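Local structure of aminopeptidase C (Lactobacillus rhamnosus, 4K7C) at residues 365-370 / 382-387; 56-61 / 394-399; 107-112 / 284-289; 133-138 / 175-180. The protein probably acts as a cysteine aminopeptidase of the papain-like class, using a cysteine nucleophile to release residues from the amino end of peptides. All blocks are in the same frame, centred on the assembly; numbering follows the deposited sequence.

Contact 1: residues 365-370 / 382-387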
loop_
_atom_site.group_PDB
_atom_site.type_symbol
_atom_site.label_atom_id
_atom_site.label_comp_id
_atom_site.label_asym_id
_atom_site.label_seq_id
_atom_site.Cartn_x
_atom_site.Cartn_y
_atom_site.Cartn_z
ATOM N N ALA A 365 21.372 8.695 -22.460
ATOM C CA ALA A 365 22.595 9.460 -22.153
ATOM C C ALA A 365 22.733 9.382 -20.626
ATOM O O ALA A 365 21.735 9.595 -19.880
ATOM C CB ALA A 365 22.431 10.957 -22.557
HETATM N N MSE A 366 23.953 9.169 -20.190
HETATM C CA MSE A 366 24.320 9.154 -18.778
HETATM C C MSE A 366 25.695 9.813 -18.687
HETATM O O MSE A 366 26.194 10.377 -19.640
HETATM C CB MSE A 366 24.219 7.734 -18.150
HETATM C CG MSE A 366 22.791 7.181 -18.269
HETATM SE SE MSE A 366 22.670 5.334 -17.558
HETATM C CE MSE A 366 23.640 4.398 -18.978
ATOM N N VAL A 367 26.327 9.703 -17.510
ATOM C CA VAL A 367 27.585 10.315 -17.216
ATOM C C VAL A 367 28.520 9.268 -16.539
ATOM O O VAL A 367 28.138 8.608 -15.573
ATOM C CB VAL A 367 27.383 11.592 -16.315
ATOM C CG1 VAL A 367 28.744 12.179 -15.896
ATOM C CG2 VAL A 367 26.517 12.610 -16.955
ATOM N N LEU A 368 29.722 9.138 -17.089
ATOM C CA LEU A 368 30.823 8.436 -16.412
ATOM C C LEU A 368 31.417 9.301 -15.335
ATOM O O LEU A 368 31.825 10.449 -15.613
ATOM C CB LEU A 368 31.945 8.034 -17.410
ATOM C CG LEU A 368 31.353 7.330 -18.652
ATOM C CD1 LEU A 368 32.419 7.222 -19.692
ATOM C CD2 LEU A 368 30.866 5.891 -18.362
ATOM N N THR A 369 31.487 8.731 -14.145
ATOM C CA THR A 369 32.037 9.409 -12.939
ATOM C C THR A 369 33.126 8.639 -12.220
ATOM O O THR A 369 33.585 9.043 -11.180
ATOM C CB THR A 369 30.941 9.842 -11.951
ATOM O OG1 THR A 369 30.425 8.685 -11.262
ATOM C CG2 THR A 369 29.771 10.652 -12.685
ATOM N N GLY A 370 33.633 7.607 -12.872
ATOM C CA GLY A 370 34.633 6.724 -12.256
ATOM C C GLY A 370 34.940 5.605 -13.228
ATOM O O GLY A 370 34.193 5.364 -14.198
ATOM N N LYS A 382 31.901 3.650 -13.560
ATOM C CA LYS A 382 30.884 4.166 -12.683
ATOM C C LYS A 382 29.998 5.137 -13.440
ATOM O O LYS A 382 30.465 6.079 -14.137
ATOM C CB LYS A 382 31.469 4.834 -11.451
ATOM C CG LYS A 382 30.453 5.414 -10.489
ATOM C CD LYS A 382 31.086 6.023 -9.242
ATOM C CE LYS A 382 30.008 6.211 -8.177
ATOM N NZ LYS A 382 30.390 7.170 -7.124
ATOM N N VAL A 383 28.701 4.951 -13.284
ATOM C CA VAL A 383 27.723 5.630 -14.146
ATOM C C VAL A 383 26.690 6.394 -13.331
ATOM O O VAL A 383 25.929 5.808 -12.526
ATOM C CB VAL A 383 27.000 4.624 -15.064
ATOM C CG1 VAL A 383 25.887 5.273 -15.921
ATOM C CG2 VAL A 383 28.004 4.020 -15.922
ATOM N N GLU A 384 26.642 7.691 -13.528
ATOM C CA GLU A 384 25.570 8.470 -12.932
ATOM C C GLU A 384 24.345 8.428 -13.782
ATOM O O GLU A 384 24.347 8.878 -14.943
ATOM C CB GLU A 384 25.971 9.971 -12.676
ATOM C CG GLU A 384 24.786 10.772 -12.091
ATOM C CD GLU A 384 25.130 12.222 -11.844
ATOM O OE1 GLU A 384 26.197 12.638 -12.352
ATOM O OE2 GLU A 384 24.285 12.947 -11.300
ATOM N N ASN A 385 23.257 7.872 -13.218
ATOM C CA ASN A 385 21.995 7.823 -13.937
ATOM C C ASN A 385 21.111 8.953 -13.445
ATOM O O ASN A 385 21.513 9.664 -12.558
ATOM C CB ASN A 385 21.275 6.464 -13.839
ATOM C CG ASN A 385 20.389 6.151 -15.070
ATOM O OD1 ASN A 385 20.083 6.988 -15.919
ATOM N ND2 ASN A 385 19.975 4.892 -15.161
ATOM N N SER A 386 19.979 9.156 -14.118
ATOM C CA SER A 386 19.038 10.285 -13.861
ATOM C C SER A 386 17.622 9.748 -13.636
ATOM O O SER A 386 16.596 10.300 -14.103
ATOM C CB SER A 386 19.059 11.308 -15.025
ATOM O OG SER A 386 18.819 10.723 -16.302
ATOM N N TRP A 387 17.554 8.606 -12.941
ATOM C CA TRP A 387 16.290 7.953 -12.635
ATOM C C TRP A 387 15.973 7.984 -11.162
ATOM O O TRP A 387 15.132 7.183 -10.686
ATOM C CB TRP A 387 16.315 6.475 -13.112
ATOM C CG TRP A 387 16.386 6.315 -14.562
ATOM C CD1 TRP A 387 16.182 7.288 -15.550
ATOM C CD2 TRP A 387 16.708 5.079 -15.280
ATOM N NE1 TRP A 387 16.350 6.701 -16.782
ATOM C CE2 TRP A 387 16.707 5.375 -16.650
ATOM C CE3 TRP A 387 16.994 3.777 -14.868
ATOM C CZ2 TRP A 387 16.925 4.405 -17.629
ATOM C CZ3 TRP A 387 17.284 2.782 -15.853
ATOM C CH2 TRP A 387 17.277 3.117 -17.213
HETATM O O HOH W 1 21.192 10.512 -17.391
HETATM O O HOH W 2 30.889 9.493 -8.698
#
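K382, late in strand 377-384, accepts from T369 N at its carbonyl O (2.8 Å, N-H...O 171°), while its extended side chain runs obliquely across T369, K382 CG lying 3.4 Å from T369 OG1. A water joins that hydroxyl to K382 NZ, whose charge is paired with E55 and makes a cation-pi contact with Y396. V383 turns to the face shared with L368; its CG1, anti to the backbone N, meets the SE atom of selenomethionine M366 at 3.6 Å, and V383 CG2 lies 4.2 Å from L368 CD2. At E384 the backbone N donates to V367 O over 2.7 Å, nearly along the C=O axis, whereas the return bond from V367 N to E384 O is weak at 3.3 Å. The two strands form an antiparallel hairpin in the beta domain of a papain-like fold, and E384 leaves it on the face of V367, its extended chain carrying the buried carboxylate to R80 and H81 of helix 70-87. N385 follows where strand pairing ends. Its carboxamide is crossed obliquely by M366, with N385 CG 3.5 Å from M366 SE, and OD1 receives both S386 N and NE2 of H364, an arrangement consistent with the histidine-asparagine pair of papain-like peptidases. N385 ND2 sits over one face of the W387 indole, offset toward the rim. S386 OG is linked through a water to A365 O.

Contact 2: residues 56-61 / 394-399; sequences LDTGAV and KGYFVA
Two oxygens of the 56-61 loop grip the phenolic OH of Y396: it donates to G59 O at 2.6 Å, and T58 OG1 stands equally close, 2.6 Å from Y396 OH. G59 O lies at the ring's edge, in its plane, although the hydroxyl itself sits 36° above the plane of the G59 carbonyl. T58 brings its OG1 there by placing it between its own backbone N and carbonyl carbon (chi1 56°). Y396 begins strand 396-400 of the papain-like beta domain, and the loop it reaches leads from strand 54-55 to helix 70-87, so the phenol ties the start of this strand to the chain approaching that helix. Farther along, V61 lies antiparallel to the tyrosine side chain, with V61 CG1 3.5 Å from Y396 CE2 and 3.6 Å from K394 O. V61 CG2 leans over G395, where a beta carbon would collide with that methyl and, at a phi of 90°, also with the preceding carbonyl oxygen; glycine avoids both. Beside this apolar patch a water accepts from V61 N at 3.0 Å and donates to K394 O, bridging the two backbones.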
loop_
_atom_site.group_PDB
_atom_site.type_symbol
_atom_site.label_atom_id
_atom_site.label_comp_id
_atom_site.label_asym_id
_atom_site.label_seq_id
_atom_site.Cartn_x
_atom_site.Cartn_y
_atom_site.Cartn_z
ATOM N N LEU A 56 35.183 10.081 -9.060
ATOM C CA LEU A 56 34.895 11.492 -8.782
ATOM C C LEU A 56 33.849 11.593 -7.676
ATOM O O LEU A 56 32.959 10.727 -7.530
ATOM C CB LEU A 56 34.364 12.217 -10.037
ATOM C CG LEU A 56 35.205 11.972 -11.313
ATOM C CD1 LEU A 56 34.655 12.694 -12.529
ATOM C CD2 LEU A 56 36.644 12.254 -11.133
ATOM N N ASP A 57 33.912 12.694 -6.961
ATOM C CA ASP A 57 32.941 12.919 -5.903
ATOM C C ASP A 57 31.779 13.731 -6.522
ATOM O O ASP A 57 31.922 14.938 -6.790
ATOM C CB ASP A 57 33.675 13.637 -4.788
ATOM C CG ASP A 57 32.773 13.990 -3.632
ATOM O OD1 ASP A 57 31.584 13.519 -3.641
ATOM O OD2 ASP A 57 33.262 14.741 -2.735
ATOM N N THR A 58 30.647 13.096 -6.827
ATOM C CA THR A 58 29.575 13.752 -7.603
ATOM C C THR A 58 28.228 13.884 -6.891
ATOM O O THR A 58 27.267 14.420 -7.447
ATOM C CB THR A 58 29.373 13.069 -8.960
ATOM O OG1 THR A 58 29.108 11.670 -8.778
ATOM C CG2 THR A 58 30.609 13.249 -9.925
ATOM N N GLY A 59 28.149 13.414 -5.651
ATOM C CA GLY A 59 26.935 13.616 -4.839
ATOM C C GLY A 59 25.659 12.921 -5.403
ATOM O O GLY A 59 25.746 11.866 -6.041
ATOM N N ALA A 60 24.500 13.466 -5.047
ATOM C CA ALA A 60 23.245 12.799 -5.250
ATOM C C ALA A 60 22.746 12.976 -6.675
ATOM O O ALA A 60 23.009 14.000 -7.360
ATOM C CB ALA A 60 22.194 13.264 -4.225
ATOM N N VAL A 61 22.028 11.936 -7.149
ATOM C CA VAL A 61 21.438 11.968 -8.496
ATOM C C VAL A 61 20.160 12.791 -8.667
ATOM O O VAL A 61 19.442 13.147 -7.695
ATOM C CB VAL A 61 21.180 10.516 -9.022
ATOM C CG1 VAL A 61 22.473 9.644 -8.923
ATOM C CG2 VAL A 61 20.074 9.825 -8.234
ATOM N N LYS A 394 22.156 4.086 -4.933
ATOM C CA LYS A 394 21.672 5.460 -4.792
ATOM C C LYS A 394 21.580 6.199 -6.100
ATOM O O LYS A 394 21.871 7.362 -6.173
ATOM C CB LYS A 394 22.565 6.179 -3.808
ATOM C CG LYS A 394 22.361 5.632 -2.405
ATOM C CD LYS A 394 23.529 5.934 -1.534
ATOM C CE LYS A 394 23.151 5.540 -0.112
ATOM N NZ LYS A 394 24.266 5.836 0.826
ATOM N N GLY A 395 21.169 5.492 -7.121
ATOM C CA GLY A 395 20.999 6.021 -8.485
ATOM C C GLY A 395 22.190 5.949 -9.445
ATOM O O GLY A 395 22.065 6.288 -10.574
ATOM N N TYR A 396 23.291 5.383 -8.968
ATOM C CA TYR A 396 24.458 5.097 -9.780
ATOM C C TYR A 396 24.474 3.647 -10.280
ATOM O O TYR A 396 24.085 2.686 -9.561
ATOM C CB TYR A 396 25.720 5.375 -8.987
ATOM C CG TYR A 396 25.993 6.875 -8.771
ATOM C CD1 TYR A 396 26.800 7.547 -9.657
ATOM C CD2 TYR A 396 25.368 7.617 -7.732
ATOM C CE1 TYR A 396 27.033 8.902 -9.509
ATOM C CE2 TYR A 396 25.569 8.935 -7.574
ATOM C CZ TYR A 396 26.421 9.610 -8.452
ATOM O OH TYR A 396 26.623 10.977 -8.284
ATOM N N PHE A 397 24.904 3.512 -11.514
ATOM C CA PHE A 397 24.947 2.218 -12.220
ATOM C C PHE A 397 26.452 1.837 -12.345
ATOM O O PHE A 397 27.330 2.667 -12.053
ATOM C CB PHE A 397 24.276 2.360 -13.569
ATOM C CG PHE A 397 22.769 2.176 -13.579
ATOM C CD1 PHE A 397 21.983 2.576 -12.556
ATOM C CD2 PHE A 397 22.160 1.686 -14.721
ATOM C CE1 PHE A 397 20.602 2.418 -12.593
ATOM C CE2 PHE A 397 20.809 1.509 -14.759
ATOM C CZ PHE A 397 20.036 1.868 -13.685
ATOM N N VAL A 398 26.715 0.605 -12.774
ATOM C CA VAL A 398 28.057 0.133 -13.020
ATOM C C VAL A 398 28.015 -0.586 -14.359
ATOM O O VAL A 398 27.051 -1.380 -14.636
ATOM C CB VAL A 398 28.591 -0.691 -11.878
ATOM C CG1 VAL A 398 27.604 -1.774 -11.498
ATOM C CG2 VAL A 398 29.944 -1.295 -12.249
ATOM N N ALA A 399 29.026 -0.333 -15.234
ATOM C CA ALA A 399 29.055 -0.928 -16.566
ATOM C C ALA A 399 30.368 -1.667 -16.687
ATOM O O ALA A 399 31.438 -1.093 -16.330
ATOM C CB ALA A 399 29.003 0.103 -17.657
HETATM O O HOH W 3 22.007 9.784 -5.076
#

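Contact 3: residues 107-112 / 284-289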
loop_
_atom_site.group_PDB
_atom_site.type_symbol
_atom_site.label_atom_id
_atom_site.label_comp_id
_atom_site.label_asym_id
_atom_site.label_seq_id
_atom_site.Cartn_x
_atom_site.Cartn_y
_atom_site.Cartn_z
ATOM N N LYS A 107 12.699 23.199 -31.469
ATOM C CA LYS A 107 12.322 22.059 -32.353
ATOM C C LYS A 107 11.055 22.302 -33.202
ATOM O O LYS A 107 10.984 21.768 -34.274
ATOM C CB LYS A 107 12.210 20.770 -31.550
ATOM C CG LYS A 107 13.510 20.164 -31.119
ATOM C CD LYS A 107 13.294 18.940 -30.187
ATOM C CE LYS A 107 14.570 18.187 -30.043
ATOM N NZ LYS A 107 14.498 17.343 -28.807
ATOM N N SER A 108 10.070 23.054 -32.689
ATOM C CA SER A 108 8.849 23.429 -33.408
ATOM C C SER A 108 9.204 24.222 -34.697
ATOM O O SER A 108 8.881 23.802 -35.818
ATOM C CB SER A 108 7.848 24.162 -32.455
ATOM O OG SER A 108 7.451 23.379 -31.282
ATOM N N ASN A 109 10.050 25.227 -34.539
ATOM C CA ASN A 109 10.620 25.994 -35.640
ATOM C C ASN A 109 11.502 25.167 -36.589
ATOM O O ASN A 109 11.363 25.281 -37.833
ATOM C CB ASN A 109 11.465 27.131 -35.073
ATOM C CG ASN A 109 11.893 28.117 -36.155
ATOM O OD1 ASN A 109 11.003 28.692 -36.806
ATOM N ND2 ASN A 109 13.157 28.309 -36.321
ATOM N N TYR A 110 12.373 24.354 -35.998
ATOM C CA TYR A 110 13.150 23.383 -36.786
ATOM C C TYR A 110 12.303 22.508 -37.680
ATOM O O TYR A 110 12.578 22.423 -38.873
ATOM C CB TYR A 110 14.107 22.549 -35.893
ATOM C CG TYR A 110 15.340 22.070 -36.605
ATOM C CD1 TYR A 110 16.506 22.789 -36.521
ATOM C CD2 TYR A 110 15.364 20.904 -37.328
ATOM C CE1 TYR A 110 17.661 22.395 -37.126
ATOM C CE2 TYR A 110 16.540 20.503 -37.967
ATOM C CZ TYR A 110 17.668 21.270 -37.877
ATOM O OH TYR A 110 18.867 20.925 -38.460
ATOM N N PHE A 111 11.218 21.944 -37.130
ATOM C CA PHE A 111 10.287 21.139 -37.871
ATOM C C PHE A 111 9.643 21.934 -39.031
ATOM O O PHE A 111 9.561 21.445 -40.154
ATOM C CB PHE A 111 9.210 20.579 -36.924
ATOM C CG PHE A 111 8.096 19.864 -37.635
ATOM C CD1 PHE A 111 8.209 18.526 -38.000
ATOM C CD2 PHE A 111 6.908 20.518 -37.864
ATOM C CE1 PHE A 111 7.140 17.906 -38.648
ATOM C CE2 PHE A 111 5.874 19.946 -38.526
ATOM C CZ PHE A 111 5.967 18.598 -38.917
ATOM N N TYR A 112 9.198 23.150 -38.762
ATOM C CA TYR A 112 8.542 23.940 -39.804
ATOM C C TYR A 112 9.541 24.192 -40.944
ATOM O O TYR A 112 9.158 24.197 -42.129
ATOM C CB TYR A 112 8.040 25.242 -39.273
ATOM C CG TYR A 112 6.955 25.162 -38.244
ATOM C CD1 TYR A 112 5.940 24.198 -38.305
ATOM C CD2 TYR A 112 6.891 26.091 -37.192
ATOM C CE1 TYR A 112 4.883 24.161 -37.389
ATOM C CE2 TYR A 112 5.847 26.074 -36.266
ATOM C CZ TYR A 112 4.860 25.089 -36.312
ATOM O OH TYR A 112 3.787 25.021 -35.400
ATOM N N ASN A 284 17.903 21.111 -33.432
ATOM C CA ASN A 284 16.837 21.830 -32.781
ATOM C C ASN A 284 16.898 23.329 -33.060
ATOM O O ASN A 284 15.871 23.950 -33.238
ATOM C CB ASN A 284 16.825 21.657 -31.248
ATOM C CG ASN A 284 18.192 21.784 -30.575
ATOM O OD1 ASN A 284 19.256 21.993 -31.198
ATOM N ND2 ASN A 284 18.192 21.572 -29.297
ATOM N N VAL A 285 18.089 23.905 -32.991
ATOM C CA VAL A 285 18.138 25.406 -32.980
ATOM C C VAL A 285 18.570 25.870 -34.394
ATOM O O VAL A 285 19.711 25.722 -34.748
ATOM C CB VAL A 285 19.128 25.999 -32.011
ATOM C CG1 VAL A 285 19.134 27.549 -32.121
ATOM C CG2 VAL A 285 18.758 25.569 -30.568
ATOM N N VAL A 286 17.609 26.338 -35.164
ATOM C CA VAL A 286 17.931 26.898 -36.481
ATOM C C VAL A 286 18.851 28.073 -36.231
ATOM O O VAL A 286 18.551 29.002 -35.427
ATOM C CB VAL A 286 16.696 27.274 -37.345
ATOM C CG1 VAL A 286 17.084 28.042 -38.649
ATOM C CG2 VAL A 286 15.863 26.048 -37.680
ATOM N N GLY A 287 19.969 28.054 -36.969
ATOM C CA GLY A 287 20.935 29.082 -36.849
ATOM C C GLY A 287 22.014 28.793 -35.828
ATOM O O GLY A 287 22.989 29.515 -35.752
ATOM N N GLY A 288 21.855 27.748 -35.028
ATOM C CA GLY A 288 22.829 27.432 -34.014
ATOM C C GLY A 288 23.711 26.335 -34.535
ATOM O O GLY A 288 23.583 25.891 -35.689
ATOM N N ARG A 289 24.623 25.925 -33.698
ATOM C CA ARG A 289 25.601 24.951 -34.113
ATOM C C ARG A 289 24.968 23.595 -34.496
ATOM O O ARG A 289 23.926 23.200 -33.930
ATOM C CB ARG A 289 26.625 24.781 -33.003
ATOM C CG ARG A 289 26.071 24.049 -31.763
ATOM C CD ARG A 289 27.173 23.423 -30.909
ATOM N NE ARG A 289 28.054 24.452 -30.329
ATOM C CZ ARG A 289 29.340 24.652 -30.692
ATOM N NH1 ARG A 289 30.044 25.617 -30.093
ATOM N NH2 ARG A 289 29.939 23.865 -31.614
HETATM O O HOH W 4 14.739 26.500 -34.353
#
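Residues 107-112, part of helix 96-117, lie beside a loop that folds into a type II beta turn from V285 to G288, closed by G288 N donating to V285 O at 3.0 Å. The backbones come nearest at K107 and N284, whose CA atoms are 4.5 Å apart. There K107 CG rests 3.6 Å from N284 CB before the extended lysine chain carries NZ on to D103; N284 ND2 also binds D103, and the main-chain O of M144. Y110, its CG anti to the backbone N, lays one ring face beneath N284 N, which stands 3.8 Å above the plane and toward the rim. Y110 CD1 meets V286 CG2 obliquely at 3.5 Å, and Y110 CB approaches N284 O to 3.5 Å. An alanine here would keep CB but probably loosen the seating of the loop on the helix, with the ring beside the N284 backbone and the V286 methyl gone. N109 ND2 crosses V286 and shares a water with V286 N, while also donating to A3 O of the second subunit. The loop joins strands 275-279 and 293-295, so the contact docks a connection of the beta part against long helix 96-117 of the helical part, in keeping with the two-domain papain-like fold, close to a subunit interface.

Contact 4: residues 133-138 / 175-180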
loop_
_atom_site.group_PDB
_atom_site.type_symbol
_atom_site.label_atom_id
_atom_site.label_comp_id
_atom_site.label_asym_id
_atom_site.label_seq_id
_atom_site.Cartn_x
_atom_site.Cartn_y
_atom_site.Cartn_z
ATOM N N ALA A 133 6.629 11.385 -39.010
ATOM C CA ALA A 133 6.484 10.269 -38.061
ATOM C C ALA A 133 6.877 10.728 -36.651
ATOM O O ALA A 133 6.269 10.294 -35.687
ATOM C CB ALA A 133 7.287 9.044 -38.488
ATOM N N THR A 134 7.847 11.655 -36.556
ATOM C CA THR A 134 8.296 12.135 -35.283
ATOM C C THR A 134 8.552 13.637 -35.316
ATOM O O THR A 134 9.728 14.068 -35.405
ATOM C CB THR A 134 9.551 11.407 -34.801
ATOM O OG1 THR A 134 9.430 10.014 -35.042
ATOM C CG2 THR A 134 9.724 11.588 -33.364
ATOM N N PRO A 135 7.477 14.444 -35.355
ATOM C CA PRO A 135 7.760 15.889 -35.548
ATOM C C PRO A 135 8.739 16.508 -34.559
ATOM O O PRO A 135 9.657 17.235 -34.957
ATOM C CB PRO A 135 6.351 16.526 -35.454
ATOM C CG PRO A 135 5.437 15.440 -35.829
ATOM C CD PRO A 135 6.036 14.235 -35.184
ATOM N N GLN A 136 8.579 16.210 -33.284
ATOM C CA GLN A 136 9.599 16.438 -32.309
ATOM C C GLN A 136 9.552 15.323 -31.285
ATOM O O GLN A 136 8.633 14.513 -31.302
ATOM C CB GLN A 136 9.430 17.794 -31.672
ATOM C CG GLN A 136 8.043 17.995 -31.063
ATOM C CD GLN A 136 7.946 17.467 -29.636
ATOM O OE1 GLN A 136 8.807 17.722 -28.769
ATOM N NE2 GLN A 136 6.918 16.725 -29.384
ATOM N N GLN A 137 10.513 15.298 -30.391
ATOM C CA GLN A 137 10.502 14.369 -29.282
ATOM C C GLN A 137 11.332 14.931 -28.151
ATOM O O GLN A 137 11.998 15.950 -28.292
ATOM C CB GLN A 137 11.045 13.016 -29.755
ATOM C CG GLN A 137 12.472 13.037 -30.298
ATOM C CD GLN A 137 12.928 11.685 -30.845
ATOM O OE1 GLN A 137 13.092 10.769 -30.098
ATOM N NE2 GLN A 137 13.149 11.590 -32.161
ATOM N N ASP A 138 11.312 14.249 -27.025
ATOM C CA ASP A 138 12.106 14.664 -25.844
ATOM C C ASP A 138 13.593 14.570 -26.006
ATOM O O ASP A 138 14.287 15.393 -25.437
ATOM C CB ASP A 138 11.713 13.906 -24.564
ATOM C CG ASP A 138 10.332 14.282 -24.017
ATOM O OD1 ASP A 138 9.560 15.112 -24.564
ATOM O OD2 ASP A 138 9.920 13.655 -22.993
ATOM N N LEU A 175 0.003 16.462 -27.988
ATOM C CA LEU A 175 -0.689 17.679 -28.474
ATOM C C LEU A 175 0.237 18.511 -29.338
ATOM O O LEU A 175 -0.188 18.967 -30.397
ATOM C CB LEU A 175 -1.181 18.561 -27.288
ATOM C CG LEU A 175 -1.935 19.841 -27.668
ATOM C CD1 LEU A 175 -3.192 19.482 -28.451
ATOM C CD2 LEU A 175 -2.212 20.660 -26.376
ATOM N N LEU A 176 1.521 18.535 -29.002
ATOM C CA LEU A 176 2.413 19.379 -29.796
ATOM C C LEU A 176 2.617 18.712 -31.190
ATOM O O LEU A 176 2.646 19.394 -32.219
ATOM C CB LEU A 176 3.721 19.654 -29.073
ATOM C CG LEU A 176 4.750 20.523 -29.818
ATOM C CD1 LEU A 176 4.110 21.859 -30.125
ATOM C CD2 LEU A 176 5.940 20.634 -28.909
ATOM N N ASN A 177 2.734 17.397 -31.190
ATOM C CA ASN A 177 2.905 16.670 -32.456
ATOM C C ASN A 177 1.693 16.867 -33.336
ATOM O O ASN A 177 1.817 17.049 -34.550
ATOM C CB ASN A 177 3.224 15.192 -32.164
ATOM C CG ASN A 177 4.621 14.985 -31.755
ATOM O OD1 ASN A 177 5.497 15.878 -31.858
ATOM N ND2 ASN A 177 4.895 13.810 -31.256
ATOM N N LEU A 178 0.513 16.891 -32.719
ATOM C CA LEU A 178 -0.725 17.069 -33.481
ATOM C C LEU A 178 -0.715 18.447 -34.118
ATOM O O LEU A 178 -0.921 18.641 -35.339
ATOM C CB LEU A 178 -1.890 16.909 -32.577
ATOM C CG LEU A 178 -3.242 17.471 -33.020
ATOM C CD1 LEU A 178 -3.676 16.941 -34.378
ATOM C CD2 LEU A 178 -4.340 17.265 -31.990
ATOM N N LYS A 179 -0.349 19.420 -33.283
ATOM C CA LYS A 179 -0.262 20.839 -33.731
ATOM C C LYS A 179 0.741 20.974 -34.924
ATOM O O LYS A 179 0.429 21.606 -35.971
ATOM C CB LYS A 179 0.155 21.746 -32.555
ATOM C CG LYS A 179 0.357 23.214 -32.917
ATOM C CD LYS A 179 -0.858 23.881 -33.503
ATOM C CE LYS A 179 -0.819 25.404 -33.416
ATOM N NZ LYS A 179 0.392 25.944 -33.951
ATOM N N LEU A 180 1.923 20.400 -34.787
ATOM C CA LEU A 180 2.948 20.516 -35.794
ATOM C C LEU A 180 2.537 19.855 -37.072
ATOM O O LEU A 180 2.695 20.447 -38.170
ATOM C CB LEU A 180 4.270 19.973 -35.342
ATOM C CG LEU A 180 4.927 20.633 -34.157
ATOM C CD1 LEU A 180 6.140 19.842 -33.717
ATOM C CD2 LEU A 180 5.258 22.122 -34.464
HETATM O O HOH W 5 7.307 12.453 -30.289
#
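The firmest bond joins two side-chain amides: Q136 NE2 donates to N177 OD1 at 3.0 Å, with an N-H...O angle of 159°. The acceptor lies close to the glutamine amide plane, but the donor stands 49° above the asparagine carbonyl plane, the two amides being turned 51° apart. Q136 N adds a weak bond to the same OD1, 3.4 Å long, and a water bridges the other side of the asparagine by accepting from N177 ND2 and donating to Q136 O. Q136 reaches this position through a bent chain, and its NE2 also binds N173 while OE1 receives K104. Its aliphatic part packs too: Q136 CD lies 3.8 Å from L176 CD2, and Q136 CG lies 3.8 Å from L180 CD1. The latter methyl also touches P135 CB at 3.7 Å, and both P135 and L180 rest on F111 of helix 96-117. A leucine at Q136 would probably disturb the docking of loop to helix, because it removes the hydrogen bonds of the side-chain amide to N177, N173 and K104. With donors converging on N177 OD1 and ND2 giving to water, the orientation of the asparagine amide is settled, and K104 would probably polarise the glutamine amide toward stronger donation from NE2.

Contacts 1 and 2 are neighbours in the beta part of the chain, their centres 6 Å apart: V383 O meets F397 N at 2.7 Å, extending the hairpin to a third strand, and T369 O meets L56 N at 2.9 Å. Contacts 3 and 4 form a second pair, 14 Å between centres, joined where K107 NZ approaches Q137 O to 2.9 Å; both touch the second subunit. The pairs stand about 28 to 33 Å apart between centres. The start of helix 70-87 touches both contact 1 and contact 4, at the probable active site: A365 touches C70, the presumed nucleophile, near H364 and N385, while D138, at the end of segment 133-138, bonds to G68 and W71.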